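Local coordinates for inner membrane lipoprotein SadB (Salmonella enterica, PDB 4C47) that is required for proper surface expression of the autotransporter adhesin SadA and probably assists its biogenesis, at residues I90-R95 / S121-N126. Residues are numbered along the deposited sequence; the frame is centred on the assembly and turned at random.
Sequences IGLAGR and SNLAFN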
loop_
_atom_site.group_PDB
_atom_site.type_symbol
_atom_site.label_atom_id
_atom_site.label_comp_id
_atom_site.label_asym_id
_atom_site.label_seq_id
_atom_site.Cartn_x
_atom_site.Cartn_y
_atom_site.Cartn_z
ATOM N N ILE A 90 2.217 -20.387 -7.701
ATOM C CA ILE A 90 3.102 -21.538 -7.640
ATOM C C ILE A 90 3.956 -21.484 -6.378
ATOM O O ILE A 90 4.547 -20.454 -6.059
ATOM C CB ILE A 90 4.003 -21.617 -8.890
ATOM C CG1 ILE A 90 3.179 -22.033 -10.107
ATOM C CG2 ILE A 90 5.136 -22.601 -8.678
ATOM C CD1 ILE A 90 3.996 -22.210 -11.363
ATOM N N GLY A 91 3.991 -22.594 -5.653
ATOM C CA GLY A 91 4.813 -22.704 -4.463
ATOM C C GLY A 91 5.934 -23.705 -4.660
ATOM O O GLY A 91 5.707 -24.844 -5.068
ATOM N N LEU A 92 7.154 -23.269 -4.371
ATOM C CA LEU A 92 8.335 -24.103 -4.504
ATOM C C LEU A 92 9.132 -24.026 -3.217
ATOM O O LEU A 92 9.216 -22.968 -2.597
ATOM C CB LEU A 92 9.216 -23.613 -5.658
ATOM C CG LEU A 92 8.644 -23.583 -7.077
ATOM C CD1 LEU A 92 9.695 -23.068 -8.047
ATOM C CD2 LEU A 92 8.164 -24.960 -7.498
ATOM N N ALA A 93 9.709 -25.147 -2.804
ATOM C CA ALA A 93 10.700 -25.112 -1.733
ATOM C C ALA A 93 12.050 -25.441 -2.336
ATOM O O ALA A 93 12.123 -26.053 -3.398
ATOM C CB ALA A 93 10.352 -26.092 -0.616
ATOM N N GLY A 94 13.119 -25.035 -1.664
ATOM C CA GLY A 94 14.455 -25.284 -2.161
ATOM C C GLY A 94 15.428 -25.565 -1.039
ATOM O O GLY A 94 15.319 -24.992 0.046
ATOM N N ARG A 95 16.379 -26.458 -1.297
ATOM C CA ARG A 95 17.430 -26.745 -0.328
ATOM C C ARG A 95 18.799 -26.676 -0.999
ATOM O O ARG A 95 19.026 -27.290 -2.046
ATOM C CB ARG A 95 17.209 -28.107 0.342
ATOM C CG ARG A 95 17.181 -29.294 -0.616
ATOM C CD ARG A 95 16.724 -30.570 0.076
ATOM N NE ARG A 95 16.837 -31.726 -0.808
ATOM C CZ ARG A 95 16.346 -32.931 -0.542
ATOM N NH1 ARG A 95 15.691 -33.156 0.588
ATOM N NH2 ARG A 95 16.508 -33.912 -1.418
ATOM N N SER A 121 5.716 -27.380 -15.243
ATOM C CA SER A 121 6.818 -27.519 -16.185
ATOM C C SER A 121 7.150 -26.195 -16.851
ATOM O O SER A 121 6.342 -25.267 -16.840
ATOM C CB SER A 121 6.484 -28.563 -17.252
ATOM O OG SER A 121 6.248 -29.830 -16.665
ATOM N N ASN A 122 8.345 -26.125 -17.431
ATOM C CA ASN A 122 8.801 -24.952 -18.169
ATOM C C ASN A 122 8.786 -23.673 -17.341
ATOM O O ASN A 122 8.350 -22.620 -17.810
ATOM C CB ASN A 122 7.992 -24.775 -19.456
ATOM C CG ASN A 122 7.970 -26.033 -20.303
ATOM O OD1 ASN A 122 8.847 -26.888 -20.182
ATOM N ND2 ASN A 122 6.965 -26.152 -21.165
ATOM N N LEU A 123 9.258 -23.782 -16.103
ATOM C CA LEU A 123 9.429 -22.631 -15.234
ATOM C C LEU A 123 10.670 -21.857 -15.657
ATOM O O LEU A 123 11.655 -22.444 -16.104
ATOM C CB LEU A 123 9.579 -23.077 -13.777
ATOM C CG LEU A 123 8.317 -23.370 -12.962
ATOM C CD1 LEU A 123 8.674 -24.059 -11.657
ATOM C CD2 LEU A 123 7.556 -22.089 -12.681
ATOM N N ALA A 124 10.614 -20.537 -15.522
ATOM C CA ALA A 124 11.780 -19.694 -15.740
ATOM C C ALA A 124 12.087 -18.938 -14.452
ATOM O O ALA A 124 11.177 -18.575 -13.707
ATOM C CB ALA A 124 11.539 -18.731 -16.890
ATOM N N PHE A 125 13.366 -18.707 -14.182
ATOM C CA PHE A 125 13.753 -18.064 -12.934
ATOM C C PHE A 125 14.456 -16.733 -13.168
ATOM O O PHE A 125 15.468 -16.672 -13.858
ATOM C CB PHE A 125 14.652 -18.992 -12.113
ATOM C CG PHE A 125 14.023 -20.316 -11.789
ATOM C CD1 PHE A 125 13.216 -20.462 -10.671
ATOM C CD2 PHE A 125 14.238 -21.417 -12.602
ATOM C CE1 PHE A 125 12.636 -21.682 -10.375
ATOM C CE2 PHE A 125 13.661 -22.636 -12.312
ATOM C CZ PHE A 125 12.859 -22.769 -11.197
ATOM N N ASN A 126 13.914 -15.664 -12.597
ATOM C CA ASN A 126 14.620 -14.391 -12.595
ATOM C C ASN A 126 15.593 -14.376 -11.428
ATOM O O ASN A 126 15.194 -14.578 -10.282
ATOM C CB ASN A 126 13.638 -13.223 -12.501
ATOM C CG ASN A 126 12.770 -13.092 -13.738
ATOM O OD1 ASN A 126 13.187 -13.447 -14.840
ATOM N ND2 ASN A 126 11.558 -12.578 -13.564
#
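F125 offers the edge of its ring, not a face, to L92: CD1 of the leucine lies near the ring plane, 4.0 Å from CE1. This ring is the one flat side chain taking part. Of 90-95, only L92 CD1 approaches it and no atom lies over a face, so L92 makes no CH-pi contact with the ring. The same methyl also meets L123 tip to tip, L92 CD1 standing 3.9 Å from L123 CD1, and therefore bridges two residues of 121-126 that lie on the same side of the chain. The isobutyl group of L123 divides its branches between two partners. While CD1 faces L92, CD2 passes alongside I90, 3.8 Å from the CD1 at the end of that isoleucine. I90 gets there with an extended side chain: CG1 sits anti to the carbonyl carbon, and chi2 of -177° extends CD1 toward the other layer, where it lies beside L123 CD2. The closest pair of CA atoms, I90 CA and L123 CA, is 9.9 Å apart, and no hydrogen bond crosses. This spacing fits two layers facing each other through their side chains. L92 and F125 lie on strands 91-102 and 124-130, one from each four-stranded sheet of the C-terminal beta-sandwich; I90 and L123 immediately precede them, placing the contact near one end of the interior. I185, on the strand 180-186, touches L92, L123 and F125, and V190 touches I90 and L123, extending the apolar cluster. With only methyl groups and a ring edge meeting, and all four residues buried, cohesion between these two segments probably rests on dispersion and the exclusion of water, without directional polar bonds.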